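Local coordinates for ruler protein (Pseudomonas aeruginosa, PDB 5CUK) that probably acts as a molecular ruler that senses needle length in type III secretion, this piece being its C-terminal substrate-specificity switch domain, at residues R77-L81 against V93-F97. Sequence-based numbering, arbitrary orientation.
Sequences RGELL and VQLTF
Packing a helix against the edge strand that follows it illustrates how an apolar helix-on-sheet interface can be flanked by an arginine that bonds to a main-chain carbonyl of the strand. Residues 77-81 are α-helical, with Leu81 N hydrogen-bonded to Arg77 O at 2.9 Å; residues 93-97 form an extended strand. Their axes approach to 9.6 Å and run at 140°, roughly antiparallel, and the CA atoms of Leu81 and Leu95 lie 6.2 Å apart.

Alternation on the strand turns Val93, Leu95 and Phe97 toward the helix, and Gln94 and Thr96 away. The apolar layer has Leu95 (chi1 t, chi2 p) at its centre: its CD2 lies 4.1 Å from Leu80 CB. Leu81 CD1 bridges to Val93 CG1 (3.8 Å) and Leu95 CB (4.2 Å), while Leu80 CD2 meets the edge of the Phe97 ring at CE1, 4.2 Å away. Leu95 CD2 also packs against the helix backbone, 3.7 Å from Leu81 N.

The polar part belongs to Arg77, whose side chain (chi1 and chi2 t, chi3 m) reaches across from the helix to the strand backbone. NH1 donates to Leu95 O at 3.2 Å and NH2 more weakly to the same Leu95 O at 3.3 Å; NH2 also lies 3.3 Å from Phe97 CD2.

Strand 93-99 pairs parallel to strand 59-65, so helices 67-75 and 77-87 lie in a β-α-β crossover, a helix-on-sheet arrangement within the FliK-like hook-length control domain.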
ATOM      1  N   ARG A  77      -6.582  -4.856   7.720  1.00 48.36           N
ATOM      2  CA  ARG A  77      -7.111  -3.968   6.664  1.00 44.46           C
ATOM      3  C   ARG A  77      -7.653  -2.615   7.173  1.00 51.39           C
ATOM      4  O   ARG A  77      -7.327  -1.559   6.618  1.00 46.69           O
ATOM      5  CB  ARG A  77      -8.202  -4.695   5.889  1.00 45.77           C
ATOM      6  CG  ARG A  77      -9.185  -3.764   5.188  1.00 52.97           C
ATOM      7  CD  ARG A  77     -10.241  -4.549   4.438  1.00 55.50           C
ATOM      8  NE  ARG A  77      -9.715  -5.086   3.188  1.00 55.33           N
ATOM      9  CZ  ARG A  77      -9.607  -4.372   2.067  1.00 56.76           C
ATOM     10  NH1 ARG A  77      -9.989  -3.089   2.029  1.00 49.36           N
ATOM     11  NH2 ARG A  77      -9.117  -4.941   0.976  1.00 57.07           N
ATOM     12  N   GLY A  78      -8.478  -2.639   8.221  1.00 49.93           N
ATOM     13  CA  GLY A  78      -8.985  -1.409   8.813  1.00 50.07           C
ATOM     14  C   GLY A  78      -7.922  -0.404   9.256  1.00 50.59           C
ATOM     15  O   GLY A  78      -8.016   0.805   8.960  1.00 46.68           O
ATOM     16  N   GLU A  79      -6.911  -0.883   9.979  1.00 45.36           N
ATOM     17  CA  GLU A  79      -5.795  -0.015  10.388  1.00 47.42           C
ATOM     18  C   GLU A  79      -5.009   0.485   9.172  1.00 43.28           C
ATOM     19  O   GLU A  79      -4.497   1.607   9.140  1.00 43.16           O
ATOM     20  CB  GLU A  79      -4.834  -0.749  11.348  1.00 47.04           C
ATOM     21  CG  GLU A  79      -3.508   0.006  11.611  1.00 48.81           C
ATOM     22  CD  GLU A  79      -2.374  -0.865  12.219  1.00 51.47           C
ATOM     23  OE1 GLU A  79      -1.530  -0.299  12.942  1.00 53.59           O
ATOM     24  OE2 GLU A  79      -2.306  -2.099  11.979  1.00 48.62           O
ATOM     25  N   LEU A  80      -4.871  -0.377   8.183  1.00 38.18           N
ATOM     26  CA  LEU A  80      -4.025  -0.023   7.069  1.00 45.97           C
ATOM     27  C   LEU A  80      -4.707   1.083   6.211  1.00 42.47           C
ATOM     28  O   LEU A  80      -4.107   2.132   5.980  1.00 43.32           O
ATOM     29  CB  LEU A  80      -3.690  -1.265   6.245  1.00 43.33           C
ATOM     30  CG  LEU A  80      -2.560  -0.932   5.279  1.00 49.19           C
ATOM     31  CD1 LEU A  80      -1.389  -0.331   6.049  1.00 49.25           C
ATOM     32  CD2 LEU A  80      -2.145  -2.165   4.489  1.00 50.20           C
ATOM     33  N   LEU A  81      -5.952   0.852   5.784  1.00 42.74           N
ATOM     34  CA  LEU A  81      -6.758   1.860   5.094  1.00 42.45           C
ATOM     35  C   LEU A  81      -6.647   3.225   5.756  1.00 42.59           C
ATOM     36  O   LEU A  81      -6.413   4.262   5.122  1.00 45.96           O
ATOM     37  CB  LEU A  81      -8.222   1.421   5.077  1.00 41.56           C
ATOM     38  CG  LEU A  81      -9.198   2.423   4.442  1.00 48.09           C
ATOM     39  CD1 LEU A  81      -8.736   2.809   3.070  1.00 42.52           C
ATOM     40  CD2 LEU A  81     -10.621   1.877   4.355  1.00 50.80           C
ATOM     41  N   VAL A  93      -9.049   7.061  -0.591  1.00 37.04           N
ATOM     42  CA  VAL A  93      -8.135   5.967  -0.880  1.00 35.45           C
ATOM     43  C   VAL A  93      -8.941   4.677  -1.053  1.00 33.98           C
ATOM     44  O   VAL A  93      -9.883   4.438  -0.324  1.00 37.16           O
ATOM     45  CB  VAL A  93      -7.068   5.796   0.247  1.00 38.59           C
ATOM     46  CG1 VAL A  93      -6.611   4.338   0.353  1.00 36.02           C
ATOM     47  CG2 VAL A  93      -5.883   6.749   0.011  1.00 37.01           C
ATOM     48  N   GLN A  94      -8.584   3.859  -2.030  1.00 32.31           N
ATOM     49  CA  GLN A  94      -9.199   2.560  -2.179  1.00 34.27           C
ATOM     50  C   GLN A  94      -8.100   1.518  -2.083  1.00 35.85           C
ATOM     51  O   GLN A  94      -7.175   1.497  -2.900  1.00 37.44           O
ATOM     52  CB  GLN A  94      -9.960   2.461  -3.487  1.00 38.91           C
ATOM     53  CG  GLN A  94     -10.924   3.650  -3.682  1.00 49.17           C
ATOM     54  CD  GLN A  94     -11.907   3.470  -4.848  1.00 53.03           C
ATOM     55  OE1 GLN A  94     -11.962   2.404  -5.478  1.00 58.31           O
ATOM     56  NE2 GLN A  94     -12.704   4.507  -5.115  1.00 51.13           N
ATOM     57  N   LEU A  95      -8.204   0.683  -1.051  1.00 35.66           N
ATOM     58  CA  LEU A  95      -7.197  -0.311  -0.691  1.00 34.11           C
ATOM     59  C   LEU A  95      -7.621  -1.700  -1.099  1.00 35.63           C
ATOM     60  O   LEU A  95      -8.707  -2.133  -0.770  1.00 39.32           O
ATOM     61  CB  LEU A  95      -6.941  -0.292   0.819  1.00 34.14           C
ATOM     62  CG  LEU A  95      -5.986  -1.373   1.315  1.00 36.11           C
ATOM     63  CD1 LEU A  95      -4.600  -1.139   0.750  1.00 33.59           C
ATOM     64  CD2 LEU A  95      -5.951  -1.442   2.848  1.00 38.05           C
ATOM     65  N   THR A  96      -6.767  -2.390  -1.836  1.00 33.15           N
ATOM     66  CA  THR A  96      -7.040  -3.760  -2.220  1.00 41.65           C
ATOM     67  C   THR A  96      -5.797  -4.666  -2.037  1.00 40.96           C
ATOM     68  O   THR A  96      -4.656  -4.172  -1.985  1.00 36.51           O
ATOM     69  CB  THR A  96      -7.502  -3.836  -3.675  1.00 40.60           C
ATOM     70  OG1 THR A  96      -6.494  -3.258  -4.499  1.00 42.99           O
ATOM     71  CG2 THR A  96      -8.798  -3.054  -3.880  1.00 42.46           C
ATOM     72  N   PHE A  97      -6.034  -5.979  -1.953  1.00 42.18           N
ATOM     73  CA  PHE A  97      -4.972  -6.976  -1.796  1.00 40.01           C
ATOM     74  C   PHE A  97      -4.965  -8.013  -2.920  1.00 43.72           C
ATOM     75  O   PHE A  97      -6.002  -8.376  -3.463  1.00 47.63           O
ATOM     76  CB  PHE A  97      -5.102  -7.664  -0.442  1.00 42.19           C
ATOM     77  CG  PHE A  97      -5.061  -6.717   0.694  1.00 42.80           C
ATOM     78  CD1 PHE A  97      -3.885  -6.069   1.020  1.00 41.68           C
ATOM     79  CD2 PHE A  97      -6.203  -6.432   1.419  1.00 46.99           C
ATOM     80  CE1 PHE A  97      -3.842  -5.148   2.055  1.00 41.17           C
ATOM     81  CE2 PHE A  97      -6.164  -5.517   2.457  1.00 47.60           C
ATOM     82  CZ  PHE A  97      -4.980  -4.876   2.773  1.00 42.96           C
TER